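ABC transporter, periplasmic substrate-binding protein (Thermotoga maritima, PDB 2HPG) probably binds a small solute in the periplasm and delivers it to a tripartite ATP-independent (TRAP) transporter. Local coordinates at residues M87-Y91 and A168-S172; V138-F144 and E221-L227; T203-N209 and E269-K275. One frame throughout, in Å; residues are numbered along the deposited sequence.

Contact 1: M87-Y91 and A168-S172; sequences MNLAY and AWQES
Leu-89 and Ala-90 lean on Ala-168 and Ser-172, where the end of a 3-10 turn and the loop after it pack on one flank of helix 167-176 in the alpha/beta periplasmic-binding-protein fold. Ser-172 lies at the centre. Its OG donates to Ala-168 O, one helical turn back, over 2.6 Å and nearly in line with the C=O bond. Ser-172 OG in turn accepts the loop amide Ala-90 N, at 3.2 Å with an N-H...O angle of 153°. One hydroxyl thus serves both the helix and the loop, and its proton is committed to the helix.

The Leu-89 side chain runs beside this bond. Its CB lies 4.1 Å from Ser-172 OG. CG takes the position anti to the carbonyl carbon (chi1 -78°), which carries the branch to the helix, although CB itself points along the interface rather than across it. CD2 makes the contact, coming within 3.1 Å of Ser-172 OG and 3.4 Å of Ala-168 O, with Ala-168 CB at 4.0 Å. The side chain also touches Tyr-302 and Leu-305 of helix 291-305.

Further along, the methyl of Ala-168 meets Asn-88 CB at 3.8 Å. The Asn-88 amide continues over one face of the Trp-169 indole near its rim, with the two planes 63° apart. Trp-169 leaves its backbone heading from the loop, but the indole returns to it and also meets Phe-225 edge-to-face. At the loop's other end, Ala-90 CB rests 3.9 Å from Ser-172 CB.

Contact 2: V138-F144 and E221-L227; sequences VQGYRHF and ETGHFLL
Arg-142 and Phe-225 are joined by Arg-142 N to Phe-225 O (2.9 Å), part of an antiparallel pairing in which Gln-139 N also reaches Leu-227 O and Leu-227 N reaches Gly-140 O. Arg-142, Phe-144, His-224 and Phe-225 form a buried group. There the His-224 imidazole lies between two groups: Phe-144 CZ covers one face, and Arg-142 O sits 3.4 Å above the other. His-224 ND1 shares a 2.7 Å hydrogen bond with Thr-222 OG1, and NE2 is bonded to Glu-201, so the ring's rotation is fixed. Glu-201 also forms a salt bridge with Arg-142.

The partly exposed residues pack closely too, but with different chemistry. Around Gly-223 the second strand leaves the regular register. His-143 fills in with its side chain, ND1 accepting Gly-223 N at 2.9 Å in the plane of the ring, while Glu-221 CG lies over the centre of that ring. On the Tyr-141 face the contacts are apolar: Leu-226, with CG anti to its nitrogen (chi1 -179°), places CD1 squarely over the Tyr-141 ring, 3.8 Å from the centroid, and against Val-138 CG1.

Strands 130-146 and 218-234 are long, consistent with the extended strands that span both domains in TRAP binding proteins. Helix 167-176 packs on Phe-225, strand 199-202 flanks Arg-142, and Ile-93 of helix 92-95 touches Tyr-141 and Leu-226.

Contact 3: T203-N209 and E269-K275; sequences TYANVYN and EEEYKQK
Glu-269 holds the start of helix 204-209 with both carboxylate oxygens in this helix-helix contact of the periplasmic binding protein, where the segments cross at 41°. OE1 accepts Tyr-204 N at 2.8 Å through its syn lone pair, and OE2 accepts Ala-205 N at 3.1 Å, also from the syn side but tilted out of plane. The negative charge is thus set at a helix N-terminus, which probably stabilises it. A bend at chi2 (-65°) turns the glutamate toward these amides. Thr-203, the N-cap, completes the turn by accepting Asn-206 N on OG1.

Beside this, Lys-273 runs extended along the Tyr-204 ring, its CB 3.8 Å from the centroid over one face. Both tips converge on Glu-221, which forms a salt bridge with Lys-273 NZ and a hydrogen bond with Tyr-204 OH. A leucine in place of Tyr-204 would probably leave the lysine's aliphatic chain without its flat support and Glu-221 without one of its partners.

Further along the helices, Ala-205 packs on a face of Tyr-272, and Tyr-208 CB meets Tyr-272 CD1 at 3.7 Å. Lys-275 covers the Tyr-208 ring, with its CB 3.5 Å from Tyr-208 CE1.

Contacts 1 and 2 are buried near the middle of the chain, whereas contact 3 is partly exposed, its centre about 17 Å from the chain centre. Contact 2 joins the other two: Tyr-91 bonds to Thr-222 and His-224 through its hydroxyl and backbone nitrogen, next to an aromatic contact, and the Glu-221 carboxylate joins it to contact 3. Contacts 1 and 3 do not touch. The chemistry follows position: a serine hydroxyl with small apolar groups joins a loop to helix 167-176 in contact 1, backbone bonds and imidazoles join strands 130-146 and 218-234 in contact 2, and a carboxylate bonded to two amides at a helix start, with lysine-tyrosine packing, joins helices 204-209 and 243-278 in contact 3.

Contact 1: M87-Y91 and A168-S172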
loop_
_atom_site.group_PDB
_atom_site.type_symbol
_atom_site.label_atom_id
_atom_site.label_comp_id
_atom_site.label_asym_id
_atom_site.label_seq_id
_atom_site.Cartn_x
_atom_site.Cartn_y
_atom_site.Cartn_z
HETATM N N MSE A 87 2.920 -7.469 -6.408
HETATM C CA MSE A 87 1.807 -6.532 -6.195
HETATM C C MSE A 87 2.223 -5.125 -5.709
HETATM O O MSE A 87 1.356 -4.267 -5.521
HETATM C CB MSE A 87 0.775 -7.142 -5.257
HETATM C CG MSE A 87 0.348 -8.536 -5.699
HETATM SE SE MSE A 87 -1.196 -9.246 -4.824
HETATM C CE MSE A 87 -2.235 -7.624 -4.565
ATOM N N ASN A 88 3.520 -4.891 -5.536
ATOM C CA ASN A 88 4.048 -3.554 -5.181
ATOM C C ASN A 88 4.889 -2.955 -6.307
ATOM O O ASN A 88 5.548 -1.913 -6.139
ATOM C CB ASN A 88 4.877 -3.616 -3.883
ATOM C CG ASN A 88 4.575 -2.452 -2.932
ATOM O OD1 ASN A 88 4.768 -1.291 -3.277
ATOM N ND2 ASN A 88 4.060 -2.765 -1.767
ATOM N N LEU A 89 4.863 -3.605 -7.464
ATOM C CA LEU A 89 5.625 -3.131 -8.594
ATOM C C LEU A 89 4.824 -2.128 -9.439
ATOM O O LEU A 89 3.576 -2.130 -9.449
ATOM C CB LEU A 89 6.150 -4.320 -9.427
ATOM C CG LEU A 89 7.376 -5.017 -8.842
ATOM C CD1 LEU A 89 7.821 -6.127 -9.768
ATOM C CD2 LEU A 89 8.511 -4.056 -8.636
ATOM N N ALA A 90 5.564 -1.250 -10.112
ATOM C CA ALA A 90 4.974 -0.176 -10.911
ATOM C C ALA A 90 3.966 -0.733 -11.888
ATOM O O ALA A 90 4.226 -1.731 -12.531
ATOM C CB ALA A 90 6.059 0.615 -11.655
ATOM N N TYR A 91 2.806 -0.085 -11.955
ATOM C CA TYR A 91 1.700 -0.419 -12.881
ATOM C C TYR A 91 1.054 -1.788 -12.741
ATOM O O TYR A 91 0.210 -2.118 -13.563
ATOM C CB TYR A 91 2.079 -0.157 -14.355
ATOM C CG TYR A 91 2.323 1.299 -14.595
ATOM C CD1 TYR A 91 3.608 1.795 -14.690
ATOM C CD2 TYR A 91 1.262 2.199 -14.653
ATOM C CE1 TYR A 91 3.832 3.148 -14.860
ATOM C CE2 TYR A 91 1.489 3.563 -14.840
ATOM C CZ TYR A 91 2.766 4.020 -14.952
ATOM O OH TYR A 91 2.997 5.377 -15.111
ATOM N N ALA A 168 10.991 -3.426 -4.217
ATOM C CA ALA A 168 9.887 -3.222 -5.162
ATOM C C ALA A 168 9.745 -1.746 -5.562
ATOM O O ALA A 168 9.559 -1.426 -6.731
ATOM C CB ALA A 168 8.579 -3.756 -4.600
ATOM N N TRP A 169 9.863 -0.855 -4.588
ATOM C CA TRP A 169 9.817 0.589 -4.848
ATOM C C TRP A 169 11.053 1.123 -5.563
ATOM O O TRP A 169 10.947 1.834 -6.567
ATOM C CB TRP A 169 9.718 1.353 -3.541
ATOM C CG TRP A 169 8.629 0.963 -2.602
ATOM C CD1 TRP A 169 8.753 0.137 -1.527
ATOM C CD2 TRP A 169 7.280 1.487 -2.550
ATOM N NE1 TRP A 169 7.564 0.084 -0.831
ATOM C CE2 TRP A 169 6.647 0.894 -1.443
ATOM C CE3 TRP A 169 6.555 2.386 -3.343
ATOM C CZ2 TRP A 169 5.313 1.176 -1.090
ATOM C CZ3 TRP A 169 5.242 2.677 -2.995
ATOM C CH2 TRP A 169 4.628 2.058 -1.883
ATOM N N GLN A 170 12.228 0.807 -5.016
ATOM C CA GLN A 170 13.487 1.338 -5.528
ATOM C C GLN A 170 13.691 0.942 -6.983
ATOM O O GLN A 170 13.990 1.784 -7.834
ATOM C CB GLN A 170 14.668 0.877 -4.673
ATOM C CG GLN A 170 14.638 1.335 -3.223
ATOM C CD GLN A 170 15.016 2.769 -3.035
ATOM O OE1 GLN A 170 16.086 3.174 -3.456
ATOM N NE2 GLN A 170 14.157 3.547 -2.365
ATOM N N GLU A 171 13.517 -0.338 -7.270
ATOM C CA GLU A 171 13.728 -0.870 -8.623
ATOM C C GLU A 171 12.698 -0.360 -9.607
ATOM O O GLU A 171 13.024 -0.122 -10.750
ATOM C CB GLU A 171 13.664 -2.395 -8.603
ATOM C CG GLU A 171 14.762 -3.029 -7.779
ATOM C CD GLU A 171 16.115 -2.935 -8.434
ATOM O OE1 GLU A 171 16.173 -2.741 -9.675
ATOM O OE2 GLU A 171 17.129 -3.049 -7.696
ATOM N N SER A 172 11.455 -0.215 -9.158
ATOM C CA SER A 172 10.398 0.381 -9.967
ATOM C C SER A 172 10.734 1.820 -10.402
ATOM O O SER A 172 10.700 2.134 -11.595
ATOM C CB SER A 172 9.078 0.360 -9.196
ATOM O OG SER A 172 8.562 -0.958 -9.133
#

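Contact 2: V138-F144 and E221-L227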
loop_
_atom_site.group_PDB
_atom_site.type_symbol
_atom_site.label_atom_id
_atom_site.label_comp_id
_atom_site.label_asym_id
_atom_site.label_seq_id
_atom_site.Cartn_x
_atom_site.Cartn_y
_atom_site.Cartn_z
ATOM N N VAL A 138 -6.504 0.023 0.248
ATOM C CA VAL A 138 -5.822 0.720 -0.831
ATOM C C VAL A 138 -5.669 2.202 -0.473
ATOM O O VAL A 138 -6.624 2.854 -0.061
ATOM C CB VAL A 138 -6.602 0.477 -2.161
ATOM C CG1 VAL A 138 -6.266 1.479 -3.210
ATOM C CG2 VAL A 138 -6.310 -0.960 -2.661
ATOM N N GLN A 139 -4.441 2.714 -0.587
ATOM C CA GLN A 139 -4.186 4.118 -0.274
ATOM C C GLN A 139 -4.336 5.015 -1.493
ATOM O O GLN A 139 -4.380 6.237 -1.365
ATOM C CB GLN A 139 -2.800 4.277 0.328
ATOM C CG GLN A 139 -2.748 3.957 1.802
ATOM C CD GLN A 139 -1.393 4.191 2.370
ATOM O OE1 GLN A 139 -0.875 5.298 2.283
ATOM N NE2 GLN A 139 -0.789 3.148 2.934
ATOM N N GLY A 140 -4.423 4.422 -2.684
ATOM C CA GLY A 140 -4.629 5.188 -3.896
ATOM C C GLY A 140 -3.407 5.237 -4.777
ATOM O O GLY A 140 -2.373 4.664 -4.439
ATOM N N TYR A 141 -3.545 5.932 -5.905
ATOM C CA TYR A 141 -2.474 6.079 -6.883
ATOM C C TYR A 141 -1.474 7.127 -6.474
ATOM O O TYR A 141 -1.836 8.210 -6.015
ATOM C CB TYR A 141 -3.022 6.484 -8.249
ATOM C CG TYR A 141 -3.840 5.408 -8.850
ATOM C CD1 TYR A 141 -3.249 4.401 -9.604
ATOM C CD2 TYR A 141 -5.187 5.319 -8.577
ATOM C CE1 TYR A 141 -4.000 3.391 -10.125
ATOM C CE2 TYR A 141 -5.938 4.314 -9.100
ATOM C CZ TYR A 141 -5.337 3.355 -9.873
ATOM O OH TYR A 141 -6.098 2.338 -10.378
ATOM N N ARG A 142 -0.221 6.797 -6.722
ATOM C CA ARG A 142 0.889 7.674 -6.456
ATOM C C ARG A 142 1.363 8.291 -7.753
ATOM O O ARG A 142 1.338 7.650 -8.818
ATOM C CB ARG A 142 1.998 6.889 -5.757
ATOM C CG ARG A 142 1.576 6.522 -4.353
ATOM C CD ARG A 142 2.398 5.467 -3.707
ATOM N NE ARG A 142 3.728 5.925 -3.302
ATOM C CZ ARG A 142 4.161 6.097 -2.049
ATOM N NH1 ARG A 142 3.387 5.876 -1.010
ATOM N NH2 ARG A 142 5.419 6.461 -1.846
ATOM N N HIS A 143 1.779 9.557 -7.656
ATOM C CA HIS A 143 2.174 10.371 -8.810
ATOM C C HIS A 143 3.492 11.039 -8.462
ATOM O O HIS A 143 3.828 11.116 -7.297
ATOM C CB HIS A 143 1.098 11.446 -9.077
ATOM C CG HIS A 143 -0.267 10.884 -9.356
ATOM N ND1 HIS A 143 -0.510 9.993 -10.376
ATOM C CD2 HIS A 143 -1.456 11.087 -8.736
ATOM C CE1 HIS A 143 -1.792 9.656 -10.366
ATOM N NE2 HIS A 143 -2.393 10.324 -9.393
ATOM N N PHE A 144 4.243 11.503 -9.446
ATOM C CA PHE A 144 5.508 12.182 -9.157
ATOM C C PHE A 144 5.273 13.609 -8.636
ATOM O O PHE A 144 4.415 14.301 -9.167
ATOM C CB PHE A 144 6.379 12.233 -10.399
ATOM C CG PHE A 144 7.030 10.925 -10.727
ATOM C CD1 PHE A 144 8.126 10.495 -10.014
ATOM C CD2 PHE A 144 6.523 10.119 -11.708
ATOM C CE1 PHE A 144 8.736 9.284 -10.304
ATOM C CE2 PHE A 144 7.117 8.919 -12.008
ATOM C CZ PHE A 144 8.225 8.499 -11.293
ATOM N N GLU A 221 0.726 13.156 -13.168
ATOM C CA GLU A 221 -0.159 12.043 -12.894
ATOM C C GLU A 221 0.172 10.776 -13.676
ATOM O O GLU A 221 -0.633 10.274 -14.477
ATOM C CB GLU A 221 -1.610 12.453 -13.110
ATOM C CG GLU A 221 -2.126 13.449 -12.069
ATOM C CD GLU A 221 -3.605 13.628 -12.160
ATOM O OE1 GLU A 221 -4.157 13.321 -13.228
ATOM O OE2 GLU A 221 -4.227 14.097 -11.194
ATOM N N THR A 222 1.355 10.243 -13.388
ATOM C CA THR A 222 1.816 9.001 -13.971
ATOM C C THR A 222 1.051 7.815 -13.403
ATOM O O THR A 222 0.977 6.784 -14.060
ATOM C CB THR A 222 3.285 8.773 -13.714
ATOM O OG1 THR A 222 3.567 9.050 -12.343
ATOM C CG2 THR A 222 4.148 9.671 -14.607
ATOM N N GLY A 223 0.510 7.952 -12.189
ATOM C CA GLY A 223 -0.290 6.896 -11.555
ATOM C C GLY A 223 0.450 5.552 -11.545
ATOM O O GLY A 223 -0.144 4.487 -11.745
ATOM N N HIS A 224 1.751 5.622 -11.308
ATOM C CA HIS A 224 2.665 4.482 -11.459
ATOM C C HIS A 224 2.593 3.410 -10.341
ATOM O O HIS A 224 3.043 2.279 -10.563
ATOM C CB HIS A 224 4.101 4.996 -11.599
ATOM C CG HIS A 224 4.527 5.865 -10.459
ATOM N ND1 HIS A 224 4.412 7.237 -10.483
ATOM C CD2 HIS A 224 5.003 5.553 -9.232
ATOM C CE1 HIS A 224 4.810 7.732 -9.327
ATOM N NE2 HIS A 224 5.182 6.734 -8.548
ATOM N N PHE A 225 2.061 3.752 -9.159
ATOM C CA PHE A 225 1.743 2.761 -8.126
ATOM C C PHE A 225 0.303 2.921 -7.680
ATOM O O PHE A 225 -0.199 4.037 -7.555
ATOM C CB PHE A 225 2.589 2.899 -6.847
ATOM C CG PHE A 225 4.058 2.675 -7.017
ATOM C CD1 PHE A 225 4.555 1.486 -7.516
ATOM C CD2 PHE A 225 4.947 3.625 -6.583
ATOM C CE1 PHE A 225 5.902 1.298 -7.634
ATOM C CE2 PHE A 225 6.289 3.449 -6.698
ATOM C CZ PHE A 225 6.782 2.282 -7.220
ATOM N N LEU A 226 -0.363 1.790 -7.456
ATOM C CA LEU A 226 -1.539 1.732 -6.592
ATOM C C LEU A 226 -1.113 1.003 -5.324
ATOM O O LEU A 226 -0.801 -0.190 -5.373
ATOM C CB LEU A 226 -2.694 0.985 -7.255
ATOM C CG LEU A 226 -3.944 0.927 -6.394
ATOM C CD1 LEU A 226 -4.536 2.318 -6.208
ATOM C CD2 LEU A 226 -4.946 -0.056 -6.969
ATOM N N LEU A 227 -1.082 1.711 -4.201
ATOM C CA LEU A 227 -0.604 1.139 -2.937
ATOM C C LEU A 227 -1.640 0.226 -2.292
ATOM O O LEU A 227 -2.691 0.671 -1.792
ATOM C CB LEU A 227 -0.138 2.247 -1.976
ATOM C CG LEU A 227 0.374 1.838 -0.589
ATOM C CD1 LEU A 227 1.199 0.567 -0.611
ATOM C CD2 LEU A 227 1.186 3.018 -0.010
#

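Contact 3: T203-N209 and E269-K275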
loop_
_atom_site.group_PDB
_atom_site.type_symbol
_atom_site.label_atom_id
_atom_site.label_comp_id
_atom_site.label_asym_id
_atom_site.label_seq_id
_atom_site.Cartn_x
_atom_site.Cartn_y
_atom_site.Cartn_z
ATOM N N THR A 203 0.728 10.227 -2.892
ATOM C CA THR A 203 -0.661 10.565 -3.119
ATOM C C THR A 203 -0.889 12.053 -2.826
ATOM O O THR A 203 -0.053 12.683 -2.204
ATOM C CB THR A 203 -1.537 9.789 -2.162
ATOM O OG1 THR A 203 -1.261 10.241 -0.841
ATOM C CG2 THR A 203 -1.239 8.287 -2.277
ATOM N N TYR A 204 -2.024 12.599 -3.275
ATOM C CA TYR A 204 -2.351 14.002 -3.032
ATOM C C TYR A 204 -2.538 14.279 -1.528
ATOM O O TYR A 204 -2.193 15.351 -1.038
ATOM C CB TYR A 204 -3.619 14.391 -3.810
ATOM C CG TYR A 204 -3.422 14.692 -5.303
ATOM C CD1 TYR A 204 -2.941 15.917 -5.720
ATOM C CD2 TYR A 204 -3.758 13.756 -6.287
ATOM C CE1 TYR A 204 -2.824 16.221 -7.039
ATOM C CE2 TYR A 204 -3.622 14.059 -7.634
ATOM C CZ TYR A 204 -3.138 15.290 -7.997
ATOM O OH TYR A 204 -2.963 15.649 -9.324
ATOM N N ALA A 205 -3.101 13.324 -0.795
ATOM C CA ALA A 205 -3.234 13.441 0.673
ATOM C C ALA A 205 -1.869 13.594 1.340
ATOM O O ALA A 205 -1.685 14.448 2.199
ATOM C CB ALA A 205 -3.964 12.218 1.240
ATOM N N ASN A 206 -0.914 12.754 0.942
ATOM C CA ASN A 206 0.453 12.828 1.483
ATOM C C ASN A 206 1.046 14.197 1.190
ATOM O O ASN A 206 1.646 14.838 2.062
ATOM C CB ASN A 206 1.386 11.809 0.807
ATOM C CG ASN A 206 1.075 10.355 1.140
ATOM O OD1 ASN A 206 0.475 10.029 2.169
ATOM N ND2 ASN A 206 1.489 9.463 0.249
ATOM N N VAL A 207 0.916 14.635 -0.059
ATOM C CA VAL A 207 1.493 15.918 -0.475
ATOM C C VAL A 207 0.829 17.055 0.289
ATOM O O VAL A 207 1.506 17.947 0.800
ATOM C CB VAL A 207 1.343 16.163 -1.987
ATOM C CG1 VAL A 207 1.768 17.609 -2.352
ATOM C CG2 VAL A 207 2.161 15.121 -2.783
ATOM N N TYR A 208 -0.494 17.029 0.389
ATOM C CA TYR A 208 -1.188 18.123 1.069
ATOM C C TYR A 208 -0.910 18.168 2.590
ATOM O O TYR A 208 -0.604 19.236 3.173
ATOM C CB TYR A 208 -2.698 18.056 0.837
ATOM C CG TYR A 208 -3.406 19.290 1.414
ATOM C CD1 TYR A 208 -3.404 20.483 0.727
ATOM C CD2 TYR A 208 -4.057 19.237 2.648
ATOM C CE1 TYR A 208 -4.031 21.624 1.251
ATOM C CE2 TYR A 208 -4.686 20.362 3.188
ATOM C CZ TYR A 208 -4.667 21.555 2.471
ATOM O OH TYR A 208 -5.292 22.709 2.960
ATOM N N ASN A 209 -1.086 17.034 3.246
ATOM C CA ASN A 209 -0.906 16.956 4.698
ATOM C C ASN A 209 0.551 17.207 5.108
ATOM O O ASN A 209 0.806 17.680 6.195
ATOM C CB ASN A 209 -1.393 15.611 5.228
ATOM C CG ASN A 209 -2.908 15.472 5.156
ATOM O OD1 ASN A 209 -3.642 16.447 5.329
ATOM N ND2 ASN A 209 -3.382 14.259 4.926
ATOM N N GLU A 269 -9.019 11.585 -2.476
ATOM C CA GLU A 269 -7.913 11.983 -3.332
ATOM C C GLU A 269 -8.284 13.125 -4.277
ATOM O O GLU A 269 -7.445 13.971 -4.587
ATOM C CB GLU A 269 -7.393 10.790 -4.124
ATOM C CG GLU A 269 -6.352 9.962 -3.364
ATOM C CD GLU A 269 -5.050 10.738 -3.081
ATOM O OE1 GLU A 269 -4.277 11.030 -4.020
ATOM O OE2 GLU A 269 -4.779 11.014 -1.895
ATOM N N GLU A 270 -9.541 13.125 -4.732
ATOM C CA GLU A 270 -10.085 14.198 -5.558
ATOM C C GLU A 270 -10.129 15.524 -4.774
ATOM O O GLU A 270 -9.749 16.576 -5.312
ATOM C CB GLU A 270 -11.494 13.852 -6.067
ATOM C CG GLU A 270 -11.561 12.763 -7.148
ATOM C CD GLU A 270 -11.250 11.344 -6.663
ATOM O OE1 GLU A 270 -11.113 11.119 -5.436
ATOM O OE2 GLU A 270 -11.153 10.440 -7.533
ATOM N N GLU A 271 -10.567 15.472 -3.514
ATOM C CA GLU A 271 -10.635 16.671 -2.676
ATOM C C GLU A 271 -9.275 17.250 -2.411
ATOM O O GLU A 271 -9.106 18.451 -2.419
ATOM C CB GLU A 271 -11.264 16.361 -1.331
ATOM C CG GLU A 271 -12.689 15.947 -1.405
ATOM C CD GLU A 271 -13.270 15.650 -0.034
ATOM O OE1 GLU A 271 -14.068 14.694 0.065
ATOM O OE2 GLU A 271 -12.939 16.365 0.937
ATOM N N TYR A 272 -8.308 16.380 -2.134
ATOM C CA TYR A 272 -6.937 16.804 -1.881
ATOM C C TYR A 272 -6.282 17.371 -3.124
ATOM O O TYR A 272 -5.507 18.309 -3.024
ATOM C CB TYR A 272 -6.113 15.643 -1.325
ATOM C CG TYR A 272 -6.322 15.376 0.149
ATOM C CD1 TYR A 272 -5.992 16.337 1.100
ATOM C CD2 TYR A 272 -6.802 14.162 0.591
ATOM C CE1 TYR A 272 -6.162 16.102 2.454
ATOM C CE2 TYR A 272 -6.966 13.897 1.950
ATOM C CZ TYR A 272 -6.650 14.884 2.878
ATOM O OH TYR A 272 -6.810 14.634 4.217
ATOM N N LYS A 273 -6.612 16.823 -4.294
ATOM C CA LYS A 273 -6.172 17.402 -5.570
ATOM C C LYS A 273 -6.620 18.846 -5.685
ATOM O O LYS A 273 -5.820 19.721 -6.000
ATOM C CB LYS A 273 -6.701 16.585 -6.768
ATOM C CG LYS A 273 -6.228 17.091 -8.139
ATOM C CD LYS A 273 -6.616 16.146 -9.266
ATOM C CE LYS A 273 -6.164 16.673 -10.625
ATOM N NZ LYS A 273 -6.492 15.735 -11.723
ATOM N N GLN A 274 -7.900 19.089 -5.407
ATOM C CA GLN A 274 -8.442 20.453 -5.427
ATOM C C GLN A 274 -7.751 21.348 -4.423
ATOM O O GLN A 274 -7.488 22.534 -4.721
ATOM C CB GLN A 274 -9.957 20.474 -5.125
ATOM C CG GLN A 274 -10.858 19.759 -6.101
ATOM C CD GLN A 274 -10.653 20.137 -7.547
ATOM O OE1 GLN A 274 -9.609 19.855 -8.127
ATOM N NE2 GLN A 274 -11.673 20.738 -8.159
ATOM N N LYS A 275 -7.482 20.826 -3.227
ATOM C CA LYS A 275 -6.761 21.619 -2.214
ATOM C C LYS A 275 -5.349 21.934 -2.658
ATOM O O LYS A 275 -4.849 23.010 -2.390
ATOM C CB LYS A 275 -6.723 20.893 -0.870
ATOM C CG LYS A 275 -8.052 20.892 -0.156
ATOM C CD LYS A 275 -8.082 19.946 0.981
ATOM C CE LYS A 275 -9.163 20.351 1.987
ATOM N NZ LYS A 275 -9.600 19.203 2.838
#